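Local coordinates for metallocarboxypeptidase (Trypanosoma cruzi, PDB 3DWC), which is a metal-dependent carboxypeptidase of the M32 family that probably releases C-terminal amino acids with broad specificity, proline excepted, at the interface of chains A and B. Coordinates in Å, arbitrary orientation; residue numbers count along the deposited sequence, not the author numbering. Chains: chain A/B, Metallocarboxypeptidase.

The interface of chains A and B. Residues chain A 21-22, 25, 246, 248; chain B 26, 41-42, 45.
A:His21 and B:Arg42 meet where helix 4-32 of one M32 carboxypeptidase subunit packs against helix 39-57 of the other, part of a two-fold interface that may be that of the biological dimer. The imidazole receives a hydrogen bond at NE2 from the guanidinium NE of B:Arg42 (3.0 Å), nearly straight at 167°. Each nitrogen lies in the plane of the other's flat group, yet the planes stand 69° apart, an edge-to-edge meeting twisted about the bond. An acceptor NE2 would imply a neutral imidazole with its proton on ND1, though protonation is not seen. The methyl of B:Ala45 lies over a face of the ring, its CB 3.5 Å from A:His21 CD2, and with B:Ala41 O over the same face probably limits tilting toward that side. B:Arg42 reaches the ring edge by folding back: its chain bends at chi2 (70°) and again at chi3, which brings CD and NE round to NE2. A:Leu25 CD2 lies above one face of the guanidinium but toward its rim, 3.7 Å from B:Arg42 NH2. The thioether end of A:Met22 turns toward B:Ala26, with CE 3.7 Å from the alanine CB. Beyond B:Arg42, A:Arg248 grips A:Asp246 side-on through NE and NH2, each nitrogen bonding a different carboxylate oxygen. A:Asp246 OD2 stays 4.0 Å from B:Arg42 NH2; any attraction there would probably be weak and partly offset, since A:Arg248 already engages the carboxylate.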
loop_
_atom_site.group_PDB
_atom_site.type_symbol
_atom_site.label_atom_id
_atom_site.label_comp_id
_atom_site.label_asym_id
_atom_site.label_seq_id
_atom_site.Cartn_x
_atom_site.Cartn_y
_atom_site.Cartn_z
ATOM N N HIS A 21 2.295 -11.072 -2.927
ATOM C CA HIS A 21 1.302 -10.153 -2.369
ATOM C C HIS A 21 1.917 -8.789 -2.024
ATOM O O HIS A 21 1.369 -7.735 -2.354
ATOM C CB HIS A 21 0.646 -10.782 -1.144
ATOM C CG HIS A 21 -0.253 -9.852 -0.381
ATOM N ND1 HIS A 21 -1.619 -10.008 -0.347
ATOM C CD2 HIS A 21 0.025 -8.781 0.405
ATOM C CE1 HIS A 21 -2.146 -9.070 0.420
ATOM N NE2 HIS A 21 -1.175 -8.300 0.867
ATOM N N MET A 22 3.077 -8.838 -1.387
ATOM C CA MET A 22 3.761 -7.641 -0.966
ATOM C C MET A 22 4.229 -6.858 -2.180
ATOM O O MET A 22 4.082 -5.647 -2.241
ATOM C CB MET A 22 4.943 -8.008 -0.067
ATOM C CG MET A 22 4.512 -8.611 1.270
ATOM S SD MET A 22 3.730 -7.282 2.230
ATOM C CE MET A 22 3.319 -8.089 3.711
ATOM N N LEU A 25 1.186 -5.248 -3.969
ATOM C CA LEU A 25 0.758 -4.034 -3.231
ATOM C C LEU A 25 1.731 -2.885 -3.484
ATOM O O LEU A 25 1.329 -1.805 -3.830
ATOM C CB LEU A 25 0.626 -4.287 -1.741
ATOM C CG LEU A 25 0.191 -3.067 -0.949
ATOM C CD1 LEU A 25 -1.217 -2.736 -1.279
ATOM C CD2 LEU A 25 0.399 -3.341 0.574
ATOM N N ASP A 246 -8.132 -8.760 -3.440
ATOM C CA ASP A 246 -7.983 -7.310 -3.277
ATOM C C ASP A 246 -7.540 -6.733 -4.613
ATOM O O ASP A 246 -6.369 -6.260 -4.789
ATOM C CB ASP A 246 -6.981 -7.020 -2.170
ATOM C CG ASP A 246 -7.078 -5.615 -1.621
ATOM O OD1 ASP A 246 -7.681 -4.746 -2.293
ATOM O OD2 ASP A 246 -6.544 -5.396 -0.486
ATOM N N ARG A 248 -7.475 -4.118 -7.501
ATOM C CA ARG A 248 -7.477 -2.703 -7.479
ATOM C C ARG A 248 -7.252 -2.187 -8.907
ATOM O O ARG A 248 -6.218 -2.445 -9.525
ATOM C CB ARG A 248 -6.391 -2.206 -6.510
ATOM C CG ARG A 248 -6.684 -2.534 -5.041
ATOM C CD ARG A 248 -5.702 -1.891 -4.089
ATOM N NE ARG A 248 -5.874 -2.412 -2.754
ATOM C CZ ARG A 248 -5.281 -1.961 -1.654
ATOM N NH1 ARG A 248 -4.504 -0.918 -1.697
ATOM N NH2 ARG A 248 -5.506 -2.571 -0.506
ATOM N N ALA B 26 2.420 -2.373 4.016
ATOM C CA ALA B 26 1.313 -3.335 4.212
ATOM C C ALA B 26 0.480 -2.976 5.438
ATOM O O ALA B 26 -0.735 -3.099 5.422
ATOM C CB ALA B 26 1.865 -4.772 4.342
ATOM N N ALA B 41 -5.575 -12.478 3.459
ATOM C CA ALA B 41 -4.424 -12.443 2.537
ATOM C C ALA B 41 -3.353 -11.536 3.016
ATOM O O ALA B 41 -2.175 -11.872 2.925
ATOM C CB ALA B 41 -4.858 -12.034 1.127
ATOM N N ARG B 42 -3.736 -10.345 3.486
ATOM C CA ARG B 42 -2.775 -9.385 3.984
ATOM C C ARG B 42 -2.073 -9.869 5.264
ATOM O O ARG B 42 -0.875 -9.659 5.411
ATOM C CB ARG B 42 -3.428 -7.999 4.208
ATOM C CG ARG B 42 -2.643 -6.989 4.903
ATOM C CD ARG B 42 -1.450 -6.446 4.104
ATOM N NE ARG B 42 -1.876 -6.097 2.745
ATOM C CZ ARG B 42 -2.521 -4.969 2.458
ATOM N NH1 ARG B 42 -2.712 -4.066 3.406
ATOM N NH2 ARG B 42 -2.950 -4.734 1.217
ATOM N N ALA B 45 0.395 -12.598 4.504
ATOM C CA ALA B 45 1.563 -12.073 3.803
ATOM C C ALA B 45 2.508 -11.368 4.762
ATOM O O ALA B 45 3.718 -11.562 4.708
ATOM C CB ALA B 45 1.118 -11.147 2.687
#